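Local structure of 6-phosphogluconolactonase (6VYE) at residues N234-D239 with E243-R248; I15-S20 with E264-L269; R78-D83 with K140-L145. The protein probably catalyses the hydrolysis of 6-phosphogluconolactone to 6-phosphogluconate, the second step of the oxidative pentose phosphate pathway. All blocks are in the same frame, centred on the assembly; numbering follows the deposited sequence.

Contact 1: N234-D239 with E243-R248; sequences NGIIAD and EVPVSR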
ATOM      1  N   ASN A 234     -10.972  -2.306 -14.673  1.00 18.52           N
ATOM      2  CA  ASN A 234     -10.894  -2.800 -16.070  1.00 19.55           C
ATOM      3  C   ASN A 234      -9.695  -2.133 -16.783  1.00 18.65           C
ATOM      4  O   ASN A 234      -9.077  -2.767 -17.634  1.00 18.13           O
ATOM      5  CB  ASN A 234     -12.257  -2.619 -16.755  1.00 24.46           C
ATOM      6  CG  ASN A 234     -13.385  -3.469 -16.162  1.00 30.77           C
ATOM      7  OD1 ASN A 234     -13.165  -4.498 -15.508  1.00 35.89           O
ATOM      8  ND2 ASN A 234     -14.626  -3.042 -16.365  1.00 32.18           N
ATOM      9  N   GLY A 235      -9.342  -0.894 -16.453  1.00 17.34           N
ATOM     10  CA  GLY A 235      -8.242  -0.178 -17.114  1.00 17.67           C
ATOM     11  C   GLY A 235      -6.885  -0.678 -16.656  1.00 17.51           C
ATOM     12  O   GLY A 235      -5.936  -0.388 -17.369  1.00 14.46           O
ATOM     13  N   ILE A 236      -6.801  -1.414 -15.529  1.00 17.04           N
ATOM     14  CA  ILE A 236      -5.555  -2.131 -15.114  1.00 18.21           C
ATOM     15  C   ILE A 236      -5.499  -3.482 -15.843  1.00 19.80           C
ATOM     16  O   ILE A 236      -4.414  -3.852 -16.376  1.00 17.49           O
ATOM     17  CB  ILE A 236      -5.440  -2.329 -13.588  1.00 18.00           C
ATOM     18  CG1 ILE A 236      -5.641  -1.040 -12.801  1.00 17.56           C
ATOM     19  CG2 ILE A 236      -4.099  -2.958 -13.236  1.00 19.30           C
ATOM     20  CD1 ILE A 236      -5.852  -1.271 -11.338  1.00 18.11           C
ATOM     21  N   ILE A 237      -6.613  -4.216 -15.813  1.00 20.55           N
ATOM     22  CA  ILE A 237      -6.661  -5.670 -16.168  1.00 22.47           C
ATOM     23  C   ILE A 237      -6.724  -5.855 -17.690  1.00 21.83           C
ATOM     24  O   ILE A 237      -5.991  -6.695 -18.165  1.00 18.77           O
ATOM     25  CB  ILE A 237      -7.830  -6.365 -15.433  1.00 23.83           C
ATOM     26  CG1 ILE A 237      -7.482  -6.565 -13.957  1.00 26.48           C
ATOM     27  CG2 ILE A 237      -8.190  -7.692 -16.089  1.00 24.98           C
ATOM     28  CD1 ILE A 237      -8.642  -7.052 -13.125  1.00 29.69           C
ATOM     29  N   ALA A 238      -7.588  -5.120 -18.404  1.00 22.70           N
ATOM     30  CA  ALA A 238      -7.712  -5.174 -19.885  1.00 21.77           C
ATOM     31  C   ALA A 238      -6.370  -4.805 -20.546  1.00 21.60           C
ATOM     32  O   ALA A 238      -5.662  -3.881 -20.065  1.00 19.94           O
ATOM     33  CB  ALA A 238      -8.818  -4.270 -20.357  1.00 21.79           C
ATOM     34  N   ASP A 239      -5.994  -5.528 -21.592  1.00 20.59           N
ATOM     35  CA  ASP A 239      -4.651  -5.396 -22.227  1.00 21.27           C
ATOM     36  C   ASP A 239      -4.633  -4.102 -23.038  1.00 21.57           C
ATOM     37  O   ASP A 239      -3.650  -3.321 -22.934  1.00 20.75           O
ATOM     38  CB  ASP A 239      -4.325  -6.658 -23.033  1.00 22.16           C
ATOM     39  CG  ASP A 239      -4.203  -7.924 -22.179  1.00 23.82           C
ATOM     40  OD1 ASP A 239      -3.898  -7.819 -20.963  1.00 21.00           O
ATOM     41  OD2 ASP A 239      -4.378  -9.020 -22.749  1.00 24.23           O
ATOM     42  N   GLU A 243      -8.051   4.403 -22.552  1.00 21.41           N
ATOM     43  CA  GLU A 243      -7.806   5.243 -21.349  1.00 23.11           C
ATOM     44  C   GLU A 243      -7.451   4.333 -20.164  1.00 19.64           C
ATOM     45  O   GLU A 243      -8.027   3.257 -20.060  1.00 20.64           O
ATOM     46  CB  GLU A 243      -9.059   6.069 -21.048  1.00 27.40           C
ATOM     47  CG  GLU A 243      -9.480   7.007 -22.180  1.00 33.43           C
ATOM     48  CD  GLU A 243      -8.692   8.309 -22.264  1.00 34.20           C
ATOM     49  OE1 GLU A 243      -8.850   9.026 -23.256  1.00 34.26           O
ATOM     50  OE2 GLU A 243      -7.911   8.580 -21.335  1.00 36.16           O
ATOM     51  N   VAL A 244      -6.553   4.758 -19.290  1.00 17.49           N
ATOM     52  CA  VAL A 244      -6.119   3.946 -18.118  1.00 17.53           C
ATOM     53  C   VAL A 244      -6.043   4.841 -16.888  1.00 16.36           C
ATOM     54  O   VAL A 244      -5.702   6.016 -16.973  1.00 14.11           O
ATOM     55  CB  VAL A 244      -4.765   3.219 -18.318  1.00 18.05           C
ATOM     56  CG1 VAL A 244      -4.845   2.239 -19.474  1.00 18.60           C
ATOM     57  CG2 VAL A 244      -3.582   4.179 -18.451  1.00 17.14           C
ATOM     58  N   PRO A 245      -6.252   4.247 -15.698  1.00 16.46           N
ATOM     59  CA  PRO A 245      -6.001   4.937 -14.434  1.00 16.39           C
ATOM     60  C   PRO A 245      -4.491   4.871 -14.142  1.00 16.13           C
ATOM     61  O   PRO A 245      -3.806   4.083 -14.774  1.00 16.14           O
ATOM     62  CB  PRO A 245      -6.823   4.108 -13.428  1.00 17.06           C
ATOM     63  CG  PRO A 245      -6.736   2.689 -13.997  1.00 17.03           C
ATOM     64  CD  PRO A 245      -6.676   2.855 -15.509  1.00 17.18           C
ATOM     65  N   VAL A 246      -4.030   5.677 -13.190  1.00 16.21           N
ATOM     66  CA  VAL A 246      -2.605   5.818 -12.782  1.00 15.85           C
ATOM     67  C   VAL A 246      -2.086   4.488 -12.241  1.00 15.18           C
ATOM     68  O   VAL A 246      -0.916   4.254 -12.424  1.00 15.76           O
ATOM     69  CB  VAL A 246      -2.420   6.981 -11.791  1.00 16.29           C
ATOM     70  CG1 VAL A 246      -3.024   6.684 -10.416  1.00 17.04           C
ATOM     71  CG2 VAL A 246      -0.951   7.412 -11.701  1.00 15.96           C
ATOM     72  N   SER A 247      -2.936   3.641 -11.667  1.00 15.64           N
ATOM     73  CA  SER A 247      -2.600   2.289 -11.141  1.00 17.44           C
ATOM     74  C   SER A 247      -2.372   1.235 -12.258  1.00 16.52           C
ATOM     75  O   SER A 247      -2.084   0.056 -11.936  1.00 16.57           O
ATOM     76  CB  SER A 247      -3.654   1.880 -10.148  1.00 17.98           C
ATOM     77  OG  SER A 247      -4.915   1.758 -10.820  1.00 23.38           O
ATOM     78  N   ARG A 248      -2.473   1.620 -13.530  1.00 16.30           N
ATOM     79  CA  ARG A 248      -1.985   0.859 -14.719  1.00 16.21           C
ATOM     80  C   ARG A 248      -0.595   0.252 -14.491  1.00 15.48           C
ATOM     81  O   ARG A 248      -0.390  -0.902 -14.934  1.00 17.33           O
ATOM     82  CB  ARG A 248      -1.911   1.774 -15.947  1.00 16.25           C
ATOM     83  CG  ARG A 248      -1.537   1.041 -17.228  1.00 15.88           C
ATOM     84  CD  ARG A 248      -2.645   0.151 -17.748  1.00 16.09           C
ATOM     85  NE  ARG A 248      -2.236  -0.513 -18.996  1.00 17.18           N
ATOM     86  CZ  ARG A 248      -2.934  -1.442 -19.630  1.00 16.07           C
ATOM     87  NH1 ARG A 248      -4.141  -1.773 -19.211  1.00 16.75           N
ATOM     88  NH2 ARG A 248      -2.449  -2.000 -20.710  1.00 14.43           N
TER
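The guanidinium group of Arg-248 reaches back to the C-terminal end of helix 230-237 and binds three of the carbonyls where the helix unwinds, in the Rossmann-like alpha/beta fold of the family. NH1 serves two of them. Arg-248 NH1 gives a nearly straight bond to Ala-238 O (2.7 Å, 163° at the hydrogen), arriving almost along the C=O axis, and a second to Gly-235 O at 2.9 Å, approaching from above that carbonyl plane. Arg-248 NH2 adds Asp-239 O at 2.9 Å, with the acceptor tilted slightly from the guanidinium plane. All three oxygens lie at the edge of the group, which fixes its rotation. The chain starts with CG anti to the backbone N (chi1 -175°) and bends at chi2, which lays Arg-248 CD against Gly-235 O at 3.4 Å before the charged end turns to the loop.

Beside this polar grip the backbone packs closely. Gly-235 has no side chain, and the Pro-245 ring rests directly on the helix there, CD 3.7 Å from Gly-235 C. Further in, Ile-236 CG1 meets Pro-245 CG, and the Ile-236 side chain also touches Phe-259 of strand 256-262.

In the second shell, Arg-251 hydrogen-bonds Ile-236 O and forms a salt bridge with Asp-239 OD1. The carbonyls at the helix end probably help to offset the two neighbouring arginine charges. Ser-247 OG is bonded to Gly-172 O, and the same oxygen of Ser-247 has Ile-236 CD1 3.2 Å away.

Contact 2: I15-S20 with E264-L269; sequences IIVCGS and EIAENL. Unlike the reference sequence in segment 264-269: Glu-267 (reference Gly).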
ATOM      1  N   ILE A  15      -6.535 -13.668  -9.013  1.00 19.55           N
ATOM      2  CA  ILE A  15      -7.776 -12.884  -8.736  1.00 21.95           C
ATOM      3  C   ILE A  15      -8.610 -13.716  -7.769  1.00 20.28           C
ATOM      4  O   ILE A  15      -8.807 -14.869  -8.049  1.00 20.27           O
ATOM      5  CB  ILE A  15      -8.504 -12.462 -10.039  1.00 24.74           C
ATOM      6  CG1 ILE A  15      -7.628 -11.491 -10.845  1.00 25.45           C
ATOM      7  CG2 ILE A  15      -9.868 -11.849  -9.747  1.00 25.07           C
ATOM      8  CD1 ILE A  15      -8.107 -11.183 -12.247  1.00 24.00           C
ATOM      9  N   ILE A  16      -8.954 -13.165  -6.611  1.00 19.58           N
ATOM     10  CA  ILE A  16      -9.924 -13.785  -5.670  1.00 19.46           C
ATOM     11  C   ILE A  16     -11.155 -12.870  -5.571  1.00 19.38           C
ATOM     12  O   ILE A  16     -11.042 -11.691  -5.165  1.00 17.78           O
ATOM     13  CB  ILE A  16      -9.284 -14.062  -4.299  1.00 20.21           C
ATOM     14  CG1 ILE A  16      -7.958 -14.812  -4.429  1.00 22.40           C
ATOM     15  CG2 ILE A  16     -10.273 -14.812  -3.411  1.00 21.26           C
ATOM     16  CD1 ILE A  16      -7.155 -14.850  -3.134  1.00 22.33           C
ATOM     17  N   VAL A  17     -12.300 -13.389  -5.979  1.00 21.09           N
ATOM     18  CA  VAL A  17     -13.607 -12.684  -5.939  1.00 22.68           C
ATOM     19  C   VAL A  17     -14.369 -13.203  -4.720  1.00 22.82           C
ATOM     20  O   VAL A  17     -14.639 -14.381  -4.685  1.00 23.17           O
ATOM     21  CB  VAL A  17     -14.371 -12.927  -7.255  1.00 22.51           C
ATOM     22  CG1 VAL A  17     -15.706 -12.222  -7.269  1.00 23.09           C
ATOM     23  CG2 VAL A  17     -13.533 -12.522  -8.450  1.00 21.77           C
ATOM     24  N   CYS A  18     -14.704 -12.342  -3.772  1.00 25.71           N
ATOM     25  CA  CYS A  18     -15.492 -12.685  -2.557  1.00 30.98           C
ATOM     26  C   CYS A  18     -16.967 -12.302  -2.752  1.00 37.43           C
ATOM     27  O   CYS A  18     -17.240 -11.189  -3.303  1.00 38.67           O
ATOM     28  CB  CYS A  18     -14.915 -11.976  -1.336  1.00 29.15           C
ATOM     29  SG  CYS A  18     -13.105 -12.032  -1.313  1.00 29.05           S
ATOM     30  N   GLY A  19     -17.882 -13.154  -2.268  1.00 45.39           N
ATOM     31  CA  GLY A  19     -19.347 -12.985  -2.414  1.00 50.13           C
ATOM     32  C   GLY A  19     -19.851 -11.716  -1.740  1.00 58.76           C
ATOM     33  O   GLY A  19     -20.651 -10.953  -2.364  1.00 59.15           O
ATOM     34  N   SER A  20     -19.417 -11.499  -0.495  1.00 57.89           N
ATOM     35  CA  SER A  20     -19.783 -10.321   0.325  1.00 56.42           C
ATOM     36  C   SER A  20     -18.540  -9.476   0.540  1.00 55.44           C
ATOM     37  O   SER A  20     -17.558  -9.968   1.089  1.00 59.89           O
ATOM     38  CB  SER A  20     -20.391 -10.741   1.635  1.00 56.40           C
ATOM     39  OG  SER A  20     -19.887 -12.004   2.031  1.00 49.58           O
ATOM     40  N   GLU A 264     -19.403  -7.200  -7.254  1.00 26.96           N
ATOM     41  CA  GLU A 264     -19.875  -5.998  -7.985  1.00 25.77           C
ATOM     42  C   GLU A 264     -18.719  -5.410  -8.818  1.00 26.73           C
ATOM     43  O   GLU A 264     -18.978  -5.008  -9.966  1.00 24.68           O
ATOM     44  CB  GLU A 264     -20.488  -5.005  -7.008  1.00 27.12           C
ATOM     45  CG  GLU A 264     -21.858  -5.435  -6.512  1.00 32.32           C
ATOM     46  CD  GLU A 264     -22.991  -5.393  -7.545  1.00 36.87           C
ATOM     47  OE1 GLU A 264     -23.043  -4.441  -8.348  1.00 40.58           O
ATOM     48  OE2 GLU A 264     -23.822  -6.316  -7.565  1.00 38.45           O
ATOM     49  N   ILE A 265     -17.485  -5.334  -8.298  1.00 24.07           N
ATOM     50  CA  ILE A 265     -16.348  -4.742  -9.081  1.00 24.53           C
ATOM     51  C   ILE A 265     -15.894  -5.721 -10.168  1.00 23.71           C
ATOM     52  O   ILE A 265     -15.379  -5.235 -11.192  1.00 26.86           O
ATOM     53  CB  ILE A 265     -15.174  -4.277  -8.196  1.00 24.81           C
ATOM     54  CG1 ILE A 265     -14.302  -3.246  -8.938  1.00 24.29           C
ATOM     55  CG2 ILE A 265     -14.368  -5.465  -7.665  1.00 23.72           C
ATOM     56  CD1 ILE A 265     -13.225  -2.620  -8.097  1.00 24.03           C
ATOM     57  N   ALA A 266     -16.123  -7.024  -9.974  1.00 25.68           N
ATOM     58  CA  ALA A 266     -15.603  -8.133 -10.803  1.00 28.77           C
ATOM     59  C   ALA A 266     -16.603  -8.587 -11.886  1.00 31.40           C
ATOM     60  O   ALA A 266     -16.306  -9.612 -12.526  1.00 32.85           O
ATOM     61  CB  ALA A 266     -15.241  -9.285  -9.897  1.00 27.92           C
ATOM     62  N   GLU A 267     -17.668  -7.832 -12.184  1.00 35.05           N
ATOM     63  CA  GLU A 267     -18.762  -8.271 -13.111  1.00 42.29           C
ATOM     64  C   GLU A 267     -18.238  -8.487 -14.543  1.00 40.06           C
ATOM     65  O   GLU A 267     -18.747  -9.390 -15.194  1.00 40.68           O
ATOM     66  CB  GLU A 267     -19.957  -7.307 -13.103  1.00 46.28           C
ATOM     67  CG  GLU A 267     -20.178  -6.641 -11.750  1.00 50.80           C
ATOM     68  CD  GLU A 267     -21.578  -6.196 -11.340  1.00 50.82           C
ATOM     69  OE1 GLU A 267     -22.491  -7.055 -11.339  1.00 50.76           O
ATOM     70  OE2 GLU A 267     -21.735  -4.990 -10.964  1.00 41.97           O
ATOM     71  N   ASN A 268     -17.223  -7.760 -15.015  1.00 50.18           N
ATOM     72  CA  ASN A 268     -16.690  -7.914 -16.404  1.00 55.41           C
ATOM     73  C   ASN A 268     -15.442  -8.816 -16.464  1.00 59.45           C
ATOM     74  O   ASN A 268     -14.965  -9.083 -17.586  1.00 62.26           O
ATOM     75  CB  ASN A 268     -16.382  -6.558 -17.042  1.00 60.80           C
ATOM     76  CG  ASN A 268     -17.604  -5.668 -17.168  1.00 64.29           C
ATOM     77  OD1 ASN A 268     -18.679  -6.109 -17.584  1.00 60.92           O
ATOM     78  ND2 ASN A 268     -17.439  -4.401 -16.836  1.00 69.73           N
ATOM     79  N   LEU A 269     -14.904  -9.270 -15.333  1.00 59.26           N
ATOM     80  CA  LEU A 269     -13.722 -10.174 -15.316  1.00 64.67           C
ATOM     81  C   LEU A 269     -14.164 -11.587 -15.705  1.00 74.67           C
ATOM     82  O   LEU A 269     -15.329 -11.929 -15.436  1.00 78.47           O
ATOM     83  CB  LEU A 269     -13.092 -10.178 -13.921  1.00 63.20           C
ATOM     84  CG  LEU A 269     -11.985  -9.155 -13.689  1.00 63.73           C
ATOM     85  CD1 LEU A 269     -12.420  -7.757 -14.109  1.00 65.40           C
ATOM     86  CD2 LEU A 269     -11.552  -9.174 -12.229  1.00 62.08           C
TER
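Ile-15 and Val-17 meet Leu-269 and Ala-266 without a ring, amide or guanidinium group between them, so the contact has no face or edge: it is methyl against methyl. It closes one margin of the Rossmann-like alpha/beta sheet, where outermost strand 14-18 is covered by the loop that follows its parallel neighbour, strand 256-262. The chain thus brings its N-terminal strand and its C-terminal tail together across 244 residues of sequence.

Two pairs carry the packing. Val-17 has CG1 anti to the backbone N (chi1 -180°) and CG2 beside it, and this fork receives the single methyl of Ala-266: CB lies 3.9 Å from Val-17 CG2 and 4.0 Å from Val-17 CG1. The short side chain lets the backbones approach to 7.0 Å between Val-17 CA and Ala-266 CA. In the other pair the longer side chains cross obliquely, and the alpha carbons stand farther apart, 9.3 Å from Ile-15 CA to Leu-269 CA. There one methyl does all the touching on the loop side, Leu-269 CD2, which is 4.0 Å from Ile-15 CD1 and equally far from Ile-15 CG2. Leu-269 is poorly ordered, so its half of the contact is the less certain.

Both pairs lie on one face of the sheet. Leu-261 of the adjacent strand touches both Ile-15 and Leu-269, and Ile-265 touches Leu-233 of helix 230-237. From the other face of the strand, Ile-16 and Cys-18 reach Val-27 of helix 24-38. The spacing of the two loop residues is set by a type I beta turn from Ala-266 to Leu-269, whose backbone bond joins Leu-269 N to Ala-266 O at 3.2 Å.

Contact 3: R78-D83 with K140-L145; sequences RFFFGD and KKIALL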
ATOM      1  N   ARG A  78       7.278  -6.338  10.273  1.00 13.21           N
ATOM      2  CA  ARG A  78       7.728  -4.955  10.511  1.00 14.02           C
ATOM      3  C   ARG A  78       6.833  -4.072   9.642  1.00 13.20           C
ATOM      4  O   ARG A  78       6.783  -4.248   8.406  1.00 11.85           O
ATOM      5  CB  ARG A  78       9.226  -4.833  10.225  1.00 14.15           C
ATOM      6  CG  ARG A  78       9.842  -3.583  10.811  1.00 16.26           C
ATOM      7  CD  ARG A  78      11.253  -3.372  10.242  1.00 17.57           C
ATOM      8  NE  ARG A  78      12.187  -4.409  10.700  1.00 19.80           N
ATOM      9  CZ  ARG A  78      12.745  -4.462  11.913  1.00 21.29           C
ATOM     10  NH1 ARG A  78      12.471  -3.567  12.848  1.00 21.64           N
ATOM     11  NH2 ARG A  78      13.556  -5.446  12.216  1.00 22.14           N
ATOM     12  N   PHE A  79       6.061  -3.241  10.326  1.00 12.76           N
ATOM     13  CA  PHE A  79       4.950  -2.458   9.763  1.00 12.79           C
ATOM     14  C   PHE A  79       5.484  -1.092   9.325  1.00 12.54           C
ATOM     15  O   PHE A  79       5.909  -0.289  10.183  1.00 13.62           O
ATOM     16  CB  PHE A  79       3.821  -2.350  10.793  1.00 12.48           C
ATOM     17  CG  PHE A  79       3.155  -3.664  11.142  1.00 13.10           C
ATOM     18  CD1 PHE A  79       2.124  -4.148  10.358  1.00 12.81           C
ATOM     19  CD2 PHE A  79       3.528  -4.373  12.278  1.00 13.29           C
ATOM     20  CE1 PHE A  79       1.509  -5.353  10.658  1.00 13.02           C
ATOM     21  CE2 PHE A  79       2.913  -5.580  12.589  1.00 13.99           C
ATOM     22  CZ  PHE A  79       1.861  -6.028  11.810  1.00 13.70           C
ATOM     23  N   PHE A  80       5.394  -0.842   8.030  1.00 12.79           N
ATOM     24  CA  PHE A  80       5.666   0.452   7.355  1.00 14.02           C
ATOM     25  C   PHE A  80       4.353   0.952   6.757  1.00 13.57           C
ATOM     26  O   PHE A  80       3.379   0.232   6.792  1.00 13.53           O
ATOM     27  CB  PHE A  80       6.694   0.245   6.250  1.00 13.74           C
ATOM     28  CG  PHE A  80       8.062  -0.189   6.715  1.00 14.28           C
ATOM     29  CD1 PHE A  80       8.331  -1.518   7.019  1.00 14.31           C
ATOM     30  CD2 PHE A  80       9.102   0.724   6.810  1.00 15.18           C
ATOM     31  CE1 PHE A  80       9.594  -1.923   7.438  1.00 14.58           C
ATOM     32  CE2 PHE A  80      10.357   0.325   7.259  1.00 15.85           C
ATOM     33  CZ  PHE A  80      10.597  -0.999   7.586  1.00 15.32           C
ATOM     34  N   PHE A  81       4.348   2.152   6.207  1.00 15.35           N
ATOM     35  CA  PHE A  81       3.150   2.756   5.578  1.00 16.79           C
ATOM     36  C   PHE A  81       3.450   3.011   4.112  1.00 17.73           C
ATOM     37  O   PHE A  81       4.530   3.546   3.819  1.00 19.02           O
ATOM     38  CB  PHE A  81       2.730   4.001   6.350  1.00 17.11           C
ATOM     39  CG  PHE A  81       2.223   3.647   7.717  1.00 15.70           C
ATOM     40  CD1 PHE A  81       0.872   3.413   7.926  1.00 15.30           C
ATOM     41  CD2 PHE A  81       3.119   3.417   8.749  1.00 16.40           C
ATOM     42  CE1 PHE A  81       0.417   3.043   9.181  1.00 15.25           C
ATOM     43  CE2 PHE A  81       2.663   2.995   9.991  1.00 17.29           C
ATOM     44  CZ  PHE A  81       1.307   2.833  10.205  1.00 16.13           C
ATOM     45  N   GLY A  82       2.537   2.561   3.252  1.00 16.44           N
ATOM     46  CA  GLY A  82       2.608   2.822   1.806  1.00 18.00           C
ATOM     47  C   GLY A  82       2.381   4.294   1.538  1.00 17.71           C
ATOM     48  O   GLY A  82       2.859   4.784   0.552  1.00 15.37           O
ATOM     49  N   ASP A  83       1.581   4.936   2.383  1.00 19.38           N
ATOM     50  CA  ASP A  83       1.384   6.398   2.383  1.00 21.52           C
ATOM     51  C   ASP A  83       0.932   6.856   3.770  1.00 20.03           C
ATOM     52  O   ASP A  83       0.503   6.020   4.631  1.00 17.03           O
ATOM     53  CB  ASP A  83       0.410   6.851   1.284  1.00 22.48           C
ATOM     54  CG  ASP A  83      -1.031   6.462   1.506  1.00 27.00           C
ATOM     55  OD1 ASP A  83      -1.272   5.422   2.174  1.00 32.33           O
ATOM     56  OD2 ASP A  83      -1.911   7.201   0.987  1.00 31.10           O
ATOM     57  N   LYS A 140      15.211   7.252   4.093  1.00 20.45           N
ATOM     58  CA  LYS A 140      16.457   6.927   4.845  1.00 22.80           C
ATOM     59  C   LYS A 140      16.121   5.878   5.917  1.00 20.00           C
ATOM     60  O   LYS A 140      16.889   4.937   6.097  1.00 17.94           O
ATOM     61  CB  LYS A 140      17.086   8.179   5.465  1.00 27.53           C
ATOM     62  CG  LYS A 140      17.583   9.234   4.479  1.00 32.97           C
ATOM     63  CD  LYS A 140      17.771  10.616   5.164  1.00 38.42           C
ATOM     64  CE  LYS A 140      17.581  11.827   4.256  1.00 44.49           C
ATOM     65  NZ  LYS A 140      16.738  12.885   4.885  1.00 42.68           N
ATOM     66  N   LYS A 141      14.971   6.008   6.566  1.00 19.75           N
ATOM     67  CA  LYS A 141      14.524   5.082   7.628  1.00 21.55           C
ATOM     68  C   LYS A 141      14.350   3.688   7.006  1.00 19.84           C
ATOM     69  O   LYS A 141      14.919   2.739   7.530  1.00 18.54           O
ATOM     70  CB  LYS A 141      13.256   5.660   8.265  1.00 25.70           C
ATOM     71  CG  LYS A 141      12.924   5.124   9.647  1.00 29.54           C
ATOM     72  CD  LYS A 141      11.645   5.671  10.232  1.00 35.36           C
ATOM     73  CE  LYS A 141      11.812   6.939  11.028  1.00 39.38           C
ATOM     74  NZ  LYS A 141      10.486   7.558  11.261  1.00 44.84           N
ATOM     75  N   ILE A 142      13.636   3.584   5.878  1.00 19.36           N
ATOM     76  CA  ILE A 142      13.373   2.290   5.190  1.00 19.15           C
ATOM     77  C   ILE A 142      14.721   1.670   4.788  1.00 19.04           C
ATOM     78  O   ILE A 142      14.863   0.449   4.932  1.00 18.33           O
ATOM     79  CB  ILE A 142      12.444   2.453   3.969  1.00 18.56           C
ATOM     80  CG1 ILE A 142      11.058   2.991   4.333  1.00 19.50           C
ATOM     81  CG2 ILE A 142      12.349   1.120   3.223  1.00 19.12           C
ATOM     82  CD1 ILE A 142      10.194   3.356   3.123  1.00 19.69           C
ATOM     83  N   ALA A 143      15.647   2.467   4.236  1.00 20.35           N
ATOM     84  CA  ALA A 143      16.969   1.996   3.740  1.00 20.12           C
ATOM     85  C   ALA A 143      17.759   1.400   4.915  1.00 19.31           C
ATOM     86  O   ALA A 143      18.324   0.296   4.766  1.00 17.78           O
ATOM     87  CB  ALA A 143      17.713   3.124   3.054  1.00 19.24           C
ATOM     88  N   LEU A 144      17.705   2.050   6.073  1.00 18.91           N
ATOM     89  CA  LEU A 144      18.429   1.587   7.280  1.00 19.64           C
ATOM     90  C   LEU A 144      17.843   0.248   7.747  1.00 20.17           C
ATOM     91  O   LEU A 144      18.627  -0.655   8.106  1.00 20.05           O
ATOM     92  CB  LEU A 144      18.310   2.625   8.391  1.00 20.99           C
ATOM     93  CG  LEU A 144      18.991   2.196   9.688  1.00 24.37           C
ATOM     94  CD1 LEU A 144      20.510   2.185   9.516  1.00 23.37           C
ATOM     95  CD2 LEU A 144      18.602   3.110  10.836  1.00 27.07           C
ATOM     96  N   LEU A 145      16.519   0.119   7.786  1.00 18.29           N
ATOM     97  CA  LEU A 145      15.869  -1.051   8.425  1.00 16.99           C
ATOM     98  C   LEU A 145      15.906  -2.240   7.472  1.00 17.76           C
ATOM     99  O   LEU A 145      15.949  -3.393   7.978  1.00 21.22           O
ATOM    100  CB  LEU A 145      14.419  -0.716   8.809  1.00 16.13           C
ATOM    101  CG  LEU A 145      14.278   0.234   9.999  1.00 17.84           C
ATOM    102  CD1 LEU A 145      12.867   0.763  10.131  1.00 16.33           C
ATOM    103  CD2 LEU A 145      14.735  -0.447  11.292  1.00 19.08           C
TER
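Phe-80 fills the close part of this contact, its ring reaching from the strand to Ile-142 and Leu-145, three residues apart on the helix. Both meet the ring obliquely, along its CD2-CE2-CZ side. Ile-142 brings CG1 to 3.9 Å from Phe-80 CD2. Leu-145 brings CD1 to 3.8 Å from both CE2 and CZ of Phe-80, and its CB stands 4.0 Å from CZ. Phe-80 CE2 is shared, since Ile-142 CG1 is 4.0 Å from it as well. Phe-80 CG sits anti to the carbonyl carbon (chi1 -64°), which carries the ring outward from the sheet to the helix. Beyond the two segments the ring makes an edge-to-face stack with Phe-161 and touches Tyr-138 and Leu-146 of the same helix 128-146.

This is sheet-to-helix packing of an alpha/beta fold of the Rossmann-like type. Helix 128-146 covers strand 77-85 and runs nearly antiparallel to it locally, at 157°, with the segment axes 11.0 Å apart at their closest. Phe-79 and Phe-81 turn instead to helix 95-104, so the phenylalanines of one strand serve different helices. Tyr-138 adds a polar tie, its OH hydrogen-bonded to Phe-81 N.

Toward Arg-78 the packing is looser and the residues are partly exposed. The arginine chain extends from the backbone and then bends at chi3 (-68°), turning one face of its guanidinium group to Leu-145. The touch is light and apolar on the leucine side, and a weak, long ion pair with Asp-110 is formed by the same nitrogen, Arg-78 NH1, which lies 4.2 Å from Leu-145 CD2.

In the fold
Contacts 1 and 2 are neighbours, their centres 16 Å apart, and join where Ile-237 CD1 of helix 230-237 packs on Leu-269 CD2, 3.7 Å away. Contact 3 lies across the chain's centre from both. It is the innermost, about 12 Å from that centre, against about 18 Å for contact 1 and 20 Å for contact 2, centre to centre; all three are only partly buried. Contacts 2 and 3 reach the same sheet, at an outermost and an inner strand respectively. Aliphatic methyls make up the small contact 2, whereas contact 3 places a buried phenylalanine under a helix. In contact 1 a partly exposed arginine gathers carbonyls at a helix end, over a buried apolar flank.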